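Local coordinates for uncharacterized protein LPG1670 (Legionella pneumophila subsp. pneumophila, PDB 5T2X) that is of unknown function, belongs to the DUF5630 family and folds into an almost wholly helical chain whose neighbouring helices pack side by side, at residues W141-Y146 with C180-I185; H159-A164 with Y173-K178. One frame throughout, in Å; residues are numbered along the deposited sequence.

Interaction 1: W141-Y146 with C180-I185; sequences WAYEKY and CLNLAI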
ATOM      1  N   TRP A 141      12.340   6.608   0.345  1.00 30.16           N
ATOM      2  CA  TRP A 141      12.741   7.885   0.929  1.00 24.82           C
ATOM      3  C   TRP A 141      13.514   7.681   2.225  1.00 29.99           C
ATOM      4  O   TRP A 141      14.567   8.291   2.436  1.00 35.38           O
ATOM      5  CB  TRP A 141      11.503   8.752   1.165  1.00 25.55           C
ATOM      6  CG  TRP A 141      11.718   9.899   2.103  1.00 28.56           C
ATOM      7  CD1 TRP A 141      12.384  11.061   1.840  1.00 24.50           C
ATOM      8  CD2 TRP A 141      11.243  10.006   3.451  1.00 31.52           C
ATOM      9  NE1 TRP A 141      12.362  11.879   2.943  1.00 26.76           N
ATOM     10  CE2 TRP A 141      11.667  11.255   3.946  1.00 33.17           C
ATOM     11  CE3 TRP A 141      10.503   9.164   4.288  1.00 32.37           C
ATOM     12  CZ2 TRP A 141      11.378  11.683   5.240  1.00 28.37           C
ATOM     13  CZ3 TRP A 141      10.217   9.591   5.574  1.00 32.42           C
ATOM     14  CH2 TRP A 141      10.653  10.839   6.037  1.00 29.63           C
ATOM     15  N   ALA A 142      13.005   6.819   3.108  1.00 28.12           N
ATOM     16  CA  ALA A 142      13.688   6.589   4.374  1.00 23.06           C
ATOM     17  C   ALA A 142      14.988   5.820   4.180  1.00 26.60           C
ATOM     18  O   ALA A 142      15.939   6.012   4.948  1.00 24.78           O
ATOM     19  CB  ALA A 142      12.766   5.849   5.342  1.00 19.92           C
ATOM     20  N   TYR A 143      15.057   4.959   3.162  1.00 27.13           N
ATOM     21  CA  TYR A 143      16.286   4.208   2.923  1.00 32.17           C
ATOM     22  C   TYR A 143      17.408   5.123   2.451  1.00 30.56           C
ATOM     23  O   TYR A 143      18.557   4.974   2.881  1.00 38.37           O
ATOM     24  CB  TYR A 143      16.043   3.095   1.905  1.00 29.15           C
ATOM     25  CG  TYR A 143      17.292   2.307   1.582  1.00 34.80           C
ATOM     26  CD1 TYR A 143      17.801   1.380   2.482  1.00 31.87           C
ATOM     27  CD2 TYR A 143      17.968   2.496   0.383  1.00 28.72           C
ATOM     28  CE1 TYR A 143      18.945   0.659   2.197  1.00 31.30           C
ATOM     29  CE2 TYR A 143      19.113   1.777   0.087  1.00 32.66           C
ATOM     30  CZ  TYR A 143      19.597   0.861   0.998  1.00 35.39           C
ATOM     31  OH  TYR A 143      20.735   0.141   0.714  1.00 42.10           O
ATOM     32  N   GLU A 144      17.097   6.069   1.563  1.00 30.65           N
ATOM     33  CA  GLU A 144      18.114   7.012   1.112  1.00 35.49           C
ATOM     34  C   GLU A 144      18.563   7.922   2.249  1.00 32.51           C
ATOM     35  O   GLU A 144      19.738   8.299   2.319  1.00 40.00           O
ATOM     36  CB  GLU A 144      17.587   7.833  -0.065  1.00 24.18           C
ATOM     37  CG  GLU A 144      17.294   7.007  -1.312  1.00 34.37           C
ATOM     38  CD  GLU A 144      18.529   6.313  -1.864  1.00 55.62           C
ATOM     39  OE1 GLU A 144      19.644   6.861  -1.717  1.00 52.18           O
ATOM     40  OE2 GLU A 144      18.386   5.216  -2.443  1.00 61.55           O
ATOM     41  N   LYS A 145      17.642   8.285   3.146  1.00 27.05           N
ATOM     42  CA  LYS A 145      18.026   9.016   4.350  1.00 29.25           C
ATOM     43  C   LYS A 145      18.975   8.185   5.205  1.00 31.96           C
ATOM     44  O   LYS A 145      19.990   8.688   5.699  1.00 31.82           O
ATOM     45  CB  LYS A 145      16.782   9.397   5.155  1.00 28.85           C
ATOM     46  CG  LYS A 145      15.868  10.402   4.479  1.00 32.97           C
ATOM     47  CD  LYS A 145      16.303  11.823   4.767  1.00 41.69           C
ATOM     48  CE  LYS A 145      15.371  12.829   4.115  1.00 48.53           C
ATOM     49  NZ  LYS A 145      15.793  14.231   4.386  1.00 55.15           N
ATOM     50  N   TYR A 146      18.650   6.906   5.391  1.00 28.73           N
ATOM     51  CA  TYR A 146      19.520   6.019   6.154  1.00 30.23           C
ATOM     52  C   TYR A 146      20.856   5.822   5.450  1.00 40.23           C
ATOM     53  O   TYR A 146      21.910   5.799   6.096  1.00 35.33           O
ATOM     54  CB  TYR A 146      18.818   4.679   6.381  1.00 28.00           C
ATOM     55  CG  TYR A 146      19.688   3.602   6.986  1.00 26.98           C
ATOM     56  CD1 TYR A 146      20.256   3.763   8.242  1.00 26.41           C
ATOM     57  CD2 TYR A 146      19.921   2.412   6.310  1.00 29.46           C
ATOM     58  CE1 TYR A 146      21.045   2.777   8.802  1.00 27.98           C
ATOM     59  CE2 TYR A 146      20.707   1.419   6.860  1.00 28.93           C
ATOM     60  CZ  TYR A 146      21.265   1.607   8.107  1.00 31.97           C
ATOM     61  OH  TYR A 146      22.047   0.622   8.659  1.00 27.75           O
ATOM     62  N   CYS A 180      14.786  -5.676   3.316  1.00 31.97           N
ATOM     63  CA  CYS A 180      15.777  -6.354   4.145  1.00 35.69           C
ATOM     64  C   CYS A 180      17.082  -6.565   3.387  1.00 33.66           C
ATOM     65  O   CYS A 180      18.166  -6.480   3.975  1.00 34.27           O
ATOM     66  CB  CYS A 180      15.222  -7.689   4.643  1.00 27.97           C
ATOM     67  SG  CYS A 180      13.883  -7.549   5.850  1.00 36.28           S
ATOM     68  N   LEU A 181      17.001  -6.848   2.083  1.00 35.41           N
ATOM     69  CA  LEU A 181      18.215  -6.976   1.282  1.00 27.75           C
ATOM     70  C   LEU A 181      18.979  -5.661   1.232  1.00 26.69           C
ATOM     71  O   LEU A 181      20.205  -5.638   1.389  1.00 34.83           O
ATOM     72  CB  LEU A 181      17.875  -7.442  -0.135  1.00 30.30           C
ATOM     73  CG  LEU A 181      17.300  -8.844  -0.347  1.00 35.19           C
ATOM     74  CD1 LEU A 181      17.217  -9.143  -1.834  1.00 34.91           C
ATOM     75  CD2 LEU A 181      18.129  -9.897   0.366  1.00 29.60           C
ATOM     76  N   ASN A 182      18.269  -4.552   1.012  1.00 36.90           N
ATOM     77  CA  ASN A 182      18.925  -3.252   0.950  1.00 37.22           C
ATOM     78  C   ASN A 182      19.518  -2.853   2.294  1.00 38.39           C
ATOM     79  O   ASN A 182      20.546  -2.167   2.336  1.00 44.83           O
ATOM     80  CB  ASN A 182      17.936  -2.192   0.467  1.00 33.28           C
ATOM     81  CG  ASN A 182      17.496  -2.419  -0.965  1.00 43.58           C
ATOM     82  OD1 ASN A 182      17.852  -3.422  -1.584  1.00 56.58           O
ATOM     83  ND2 ASN A 182      16.712  -1.488  -1.498  1.00 52.53           N
ATOM     84  N   LEU A 183      18.893  -3.266   3.399  1.00 33.81           N
ATOM     85  CA  LEU A 183      19.464  -2.984   4.711  1.00 32.14           C
ATOM     86  C   LEU A 183      20.658  -3.884   5.004  1.00 36.75           C
ATOM     87  O   LEU A 183      21.591  -3.465   5.698  1.00 36.41           O
ATOM     88  CB  LEU A 183      18.396  -3.134   5.796  1.00 31.18           C
ATOM     89  CG  LEU A 183      17.298  -2.067   5.814  1.00 34.40           C
ATOM     90  CD1 LEU A 183      16.256  -2.377   6.876  1.00 28.82           C
ATOM     91  CD2 LEU A 183      17.894  -0.687   6.044  1.00 30.56           C
ATOM     92  N   ALA A 184      20.651  -5.113   4.480  1.00 39.07           N
ATOM     93  CA  ALA A 184      21.788  -6.007   4.671  1.00 43.61           C
ATOM     94  C   ALA A 184      23.030  -5.502   3.950  1.00 41.48           C
ATOM     95  O   ALA A 184      24.152  -5.746   4.407  1.00 45.63           O
ATOM     96  CB  ALA A 184      21.437  -7.415   4.192  1.00 39.41           C
ATOM     97  N   ILE A 185      22.851  -4.803   2.827  1.00 43.67           N
ATOM     98  CA  ILE A 185      23.991  -4.274   2.081  1.00 49.76           C
ATOM     99  C   ILE A 185      24.757  -3.260   2.921  1.00 44.12           C
ATOM    100  O   ILE A 185      25.993  -3.225   2.905  1.00 48.54           O
ATOM    101  CB  ILE A 185      23.516  -3.663   0.747  1.00 54.48           C
ATOM    102  CG1 ILE A 185      22.882  -4.739  -0.137  1.00 65.73           C
ATOM    103  CG2 ILE A 185      24.669  -2.988   0.021  1.00 56.55           C
ATOM    104  CD1 ILE A 185      23.806  -5.896  -0.448  1.00 68.75           C
TER
HETATM  105  O   HOH W   1      21.544  -1.850   7.927  1.00 29.28           O
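Asn182 meets Tyr143 at two points, one on its backbone and one on its side chain. Its carbonyl oxygen receives the phenol, with Tyr143 OH donating to Asn182 O over 2.8 Å. The hydroxyl comes in from above the carbonyl plane, so it aims at no lone pair. Asn182 CB lies against the ring's outer end, 3.5 Å from Tyr143 CE1, and its amide ND2 lies over one face of the same ring, the amide and ring planes 49° apart. The two side chains cross at nearly a right angle. Tyr143 can span the gap because CG stands anti to its backbone N (chi1 178°), sending the phenol straight out toward the other helix.

One residue on, Leu183 works through a single methyl. Its CB leaves the helix to one side, but the branch swings inward and puts CD2 in reach of both tyrosines, 4.1 Å from Tyr143 CD1 and 3.6 Å from Tyr146 CE2. Beyond that greasy patch the contact turns polar again. A water donates to Leu183 O at 2.8 Å and lies 2.6 Å from Tyr146 OH, so the second phenol reaches the backbone through a bridge where the first does so directly.

Thr157 and Ser154 of helix 153-167 touch Tyr143 and Tyr146 respectively, and Leu186 meets both rings just past the segment. The axes run only 5° from parallel; at 11.4 Å they are too far apart for close backbone packing, and the two tyrosines span the gap. Two near-parallel helices, with the one between them in sequence touching the tyrosines that link them, are consistent with stacked alpha-alpha hairpins, as in alpha-solenoid proteins.

Interaction 2: H159-A164 with Y173-K178; sequences HYAQKA and YLLFYK
The Phe176 ring turns an edge to segment 159-164: Ala161 C and Gln162 N both lie near the ring plane at its rim. CD2 makes the closest approach, 3.7 Å from Gln162 N, and the next ring carbon, CE2, rests 4.0 Å from Gln162 CB. With CG anti to the backbone N (chi1 -168°), the ring lies alongside the neighbouring backbone, and this edge slots against the main chain between Ala161 and Gln162.

Ala161 is where the two helices come together most tightly. Its methyl points at the opposing helix and sits 3.7 Å from Phe176 CA, with the two CA atoms of this pair 4.8 Å apart. A side chain this small lets one backbone come right up to the other. Leu175 packs on the same methyl, its CG 3.9 Å from Ala161 CB, and its CD2 branch continues down the helix to Ala164 CB at 3.7 Å. The leucine therefore spans two alanines one turn apart. No hydrogen bond crosses the contact, which is mostly apolar packing plus the ring edge against a peptide group, with the axes 7.8 Å apart and running antiparallel at 156°.

The two helices follow one another with only a short link, making a tight alpha-alpha hairpin. Leu175 also reaches Asn136 and Ser139 of helix 132-147, and Phe176 touches Ala200 of helix 191-207 as well as Leu158 and Cys165 of its hairpin partner. The hairpin is thus flanked by the preceding and following helices, while helix 237-248 meets Leu174 and Tyr177.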
ATOM      1  N   HIS A 159       9.595  -0.115   8.741  1.00 27.22           N
ATOM      2  CA  HIS A 159       8.219   0.065   9.194  1.00 32.45           C
ATOM      3  C   HIS A 159       7.264   0.231   8.019  1.00 32.45           C
ATOM      4  O   HIS A 159       6.165  -0.338   8.017  1.00 32.48           O
ATOM      5  CB  HIS A 159       8.124   1.269  10.128  1.00 26.00           C
ATOM      6  CG  HIS A 159       6.718   1.647  10.475  1.00 41.44           C
ATOM      7  ND1 HIS A 159       5.912   0.863  11.272  1.00 42.03           N
ATOM      8  CD2 HIS A 159       5.971   2.720  10.124  1.00 39.05           C
ATOM      9  CE1 HIS A 159       4.732   1.441  11.403  1.00 41.44           C
ATOM     10  NE2 HIS A 159       4.740   2.569  10.715  1.00 42.72           N
ATOM     11  N   TYR A 160       7.659   1.015   7.014  1.00 29.76           N
ATOM     12  CA  TYR A 160       6.793   1.217   5.858  1.00 28.68           C
ATOM     13  C   TYR A 160       6.610  -0.078   5.079  1.00 29.92           C
ATOM     14  O   TYR A 160       5.514  -0.357   4.579  1.00 28.79           O
ATOM     15  CB  TYR A 160       7.361   2.315   4.960  1.00 29.85           C
ATOM     16  CG  TYR A 160       7.298   3.697   5.574  1.00 32.98           C
ATOM     17  CD1 TYR A 160       6.164   4.123   6.256  1.00 31.30           C
ATOM     18  CD2 TYR A 160       8.374   4.571   5.481  1.00 26.41           C
ATOM     19  CE1 TYR A 160       6.102   5.386   6.822  1.00 28.99           C
ATOM     20  CE2 TYR A 160       8.322   5.832   6.044  1.00 29.65           C
ATOM     21  CZ  TYR A 160       7.184   6.235   6.713  1.00 34.32           C
ATOM     22  OH  TYR A 160       7.129   7.491   7.274  1.00 40.42           O
ATOM     23  N   ALA A 161       7.668  -0.884   4.972  1.00 30.74           N
ATOM     24  CA  ALA A 161       7.551  -2.172   4.298  1.00 30.60           C
ATOM     25  C   ALA A 161       6.708  -3.147   5.112  1.00 33.13           C
ATOM     26  O   ALA A 161       5.971  -3.961   4.543  1.00 35.45           O
ATOM     27  CB  ALA A 161       8.938  -2.751   4.028  1.00 25.81           C
ATOM     28  N   GLN A 162       6.804  -3.081   6.442  1.00 38.44           N
ATOM     29  CA  GLN A 162       5.994  -3.953   7.287  1.00 34.71           C
ATOM     30  C   GLN A 162       4.514  -3.613   7.168  1.00 38.22           C
ATOM     31  O   GLN A 162       3.662  -4.509   7.166  1.00 36.17           O
ATOM     32  CB  GLN A 162       6.457  -3.848   8.740  1.00 32.23           C
ATOM     33  CG  GLN A 162       5.608  -4.626   9.730  1.00 49.51           C
ATOM     34  CD  GLN A 162       6.173  -4.586  11.138  1.00 75.61           C
ATOM     35  OE1 GLN A 162       7.293  -4.126  11.357  1.00 73.73           O
ATOM     36  NE2 GLN A 162       5.395  -5.069  12.100  1.00 82.57           N
ATOM     37  N   LYS A 163       4.189  -2.322   7.072  1.00 30.05           N
ATOM     38  CA  LYS A 163       2.802  -1.925   6.863  1.00 32.24           C
ATOM     39  C   LYS A 163       2.279  -2.415   5.519  1.00 35.51           C
ATOM     40  O   LYS A 163       1.100  -2.766   5.406  1.00 33.33           O
ATOM     41  CB  LYS A 163       2.669  -0.406   6.974  1.00 30.06           C
ATOM     42  CG  LYS A 163       2.454   0.090   8.394  1.00 33.24           C
ATOM     43  CD  LYS A 163       1.113  -0.392   8.927  1.00 48.31           C
ATOM     44  CE  LYS A 163       0.878   0.070  10.352  1.00 53.64           C
ATOM     45  NZ  LYS A 163      -0.426  -0.424  10.873  1.00 54.52           N
ATOM     46  N   ALA A 164       3.136  -2.457   4.496  1.00 31.18           N
ATOM     47  CA  ALA A 164       2.708  -2.992   3.210  1.00 31.78           C
ATOM     48  C   ALA A 164       2.352  -4.470   3.315  1.00 35.06           C
ATOM     49  O   ALA A 164       1.493  -4.955   2.571  1.00 42.88           O
ATOM     50  CB  ALA A 164       3.797  -2.773   2.160  1.00 29.12           C
ATOM     51  N   TYR A 173       4.920  -8.322   0.959  1.00 32.12           N
ATOM     52  CA  TYR A 173       6.022  -9.113   1.498  1.00 34.95           C
ATOM     53  C   TYR A 173       7.243  -9.074   0.590  1.00 35.08           C
ATOM     54  O   TYR A 173       8.374  -9.191   1.073  1.00 35.07           O
ATOM     55  CB  TYR A 173       5.571 -10.554   1.739  1.00 24.76           C
ATOM     56  CG  TYR A 173       4.788 -10.715   3.021  1.00 27.46           C
ATOM     57  CD1 TYR A 173       5.436 -10.947   4.225  1.00 26.87           C
ATOM     58  CD2 TYR A 173       3.403 -10.613   3.030  1.00 29.47           C
ATOM     59  CE1 TYR A 173       4.727 -11.084   5.404  1.00 29.10           C
ATOM     60  CE2 TYR A 173       2.686 -10.751   4.202  1.00 34.32           C
ATOM     61  CZ  TYR A 173       3.353 -10.985   5.386  1.00 30.83           C
ATOM     62  OH  TYR A 173       2.644 -11.121   6.556  1.00 40.21           O
ATOM     63  N   LEU A 174       7.044  -8.907  -0.720  1.00 22.96           N
ATOM     64  CA  LEU A 174       8.188  -8.710  -1.603  1.00 29.23           C
ATOM     65  C   LEU A 174       8.881  -7.385  -1.322  1.00 34.09           C
ATOM     66  O   LEU A 174      10.111  -7.294  -1.428  1.00 38.19           O
ATOM     67  CB  LEU A 174       7.749  -8.790  -3.065  1.00 27.96           C
ATOM     68  CG  LEU A 174       7.490 -10.200  -3.602  1.00 38.98           C
ATOM     69  CD1 LEU A 174       7.127 -10.157  -5.078  1.00 38.08           C
ATOM     70  CD2 LEU A 174       8.703 -11.087  -3.373  1.00 33.29           C
ATOM     71  N   LEU A 175       8.117  -6.351  -0.962  1.00 34.39           N
ATOM     72  CA  LEU A 175       8.725  -5.085  -0.568  1.00 27.10           C
ATOM     73  C   LEU A 175       9.521  -5.240   0.722  1.00 23.34           C
ATOM     74  O   LEU A 175      10.642  -4.731   0.832  1.00 33.52           O
ATOM     75  CB  LEU A 175       7.649  -4.008  -0.414  1.00 32.92           C
ATOM     76  CG  LEU A 175       8.111  -2.671   0.169  1.00 34.09           C
ATOM     77  CD1 LEU A 175       9.154  -2.020  -0.727  1.00 26.85           C
ATOM     78  CD2 LEU A 175       6.927  -1.739   0.385  1.00 34.77           C
ATOM     79  N   PHE A 176       8.954  -5.941   1.710  1.00 26.52           N
ATOM     80  CA  PHE A 176       9.684  -6.216   2.943  1.00 27.77           C
ATOM     81  C   PHE A 176      10.934  -7.040   2.664  1.00 34.06           C
ATOM     82  O   PHE A 176      11.988  -6.805   3.265  1.00 31.42           O
ATOM     83  CB  PHE A 176       8.770  -6.940   3.932  1.00 33.08           C
ATOM     84  CG  PHE A 176       9.323  -7.030   5.329  1.00 36.02           C
ATOM     85  CD1 PHE A 176      10.155  -8.075   5.700  1.00 33.61           C
ATOM     86  CD2 PHE A 176       8.993  -6.078   6.279  1.00 33.67           C
ATOM     87  CE1 PHE A 176      10.656  -8.162   6.989  1.00 33.46           C
ATOM     88  CE2 PHE A 176       9.489  -6.159   7.569  1.00 37.88           C
ATOM     89  CZ  PHE A 176      10.322  -7.202   7.924  1.00 35.61           C
ATOM     90  N   TYR A 177      10.833  -8.008   1.752  1.00 33.39           N
ATOM     91  CA  TYR A 177      11.989  -8.824   1.396  1.00 32.30           C
ATOM     92  C   TYR A 177      13.080  -7.978   0.752  1.00 34.22           C
ATOM     93  O   TYR A 177      14.257  -8.074   1.120  1.00 34.64           O
ATOM     94  CB  TYR A 177      11.551  -9.961   0.468  1.00 29.57           C
ATOM     95  CG  TYR A 177      12.560 -10.339  -0.595  1.00 37.66           C
ATOM     96  CD1 TYR A 177      13.661 -11.130  -0.290  1.00 39.45           C
ATOM     97  CD2 TYR A 177      12.402  -9.916  -1.909  1.00 31.02           C
ATOM     98  CE1 TYR A 177      14.582 -11.478  -1.263  1.00 38.04           C
ATOM     99  CE2 TYR A 177      13.317 -10.259  -2.887  1.00 42.99           C
ATOM    100  CZ  TYR A 177      14.403 -11.041  -2.559  1.00 44.59           C
ATOM    101  OH  TYR A 177      15.313 -11.382  -3.532  1.00 49.37           O
ATOM    102  N   LYS A 178      12.706  -7.131  -0.211  1.00 31.86           N
ATOM    103  CA  LYS A 178      13.690  -6.275  -0.862  1.00 28.32           C
ATOM    104  C   LYS A 178      14.252  -5.236   0.100  1.00 36.51           C
ATOM    105  O   LYS A 178      15.427  -4.866  -0.008  1.00 35.55           O
ATOM    106  CB  LYS A 178      13.068  -5.593  -2.081  1.00 38.31           C
ATOM    107  CG  LYS A 178      14.073  -4.877  -2.969  1.00 61.33           C
ATOM    108  CD  LYS A 178      15.116  -5.847  -3.505  1.00 73.70           C
ATOM    109  CE  LYS A 178      16.151  -5.135  -4.361  1.00 70.38           C
ATOM    110  NZ  LYS A 178      17.165  -6.081  -4.905  1.00 68.31           N
TER

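How the interactions relate
Helix 169-185 serves both contacts: its 173-178 part packs closely on the helix just before it in interaction 2, and its last turns reach helix 132-147 in interaction 1. Interaction 2 is nested within the stretch of chain that interaction 1 closes, and together they link three consecutive helices. Their centres lie about 12 Å apart, and they touch where Trp141 CZ3 packs 4.1 Å from Tyr160 OH. The character changes along the shared helix, from alanine-tight and largely apolar in interaction 2 to wider spacing, tyrosines and water in interaction 1, which sits nearer the surface. With the function unknown, neither contact can be tied to an active site.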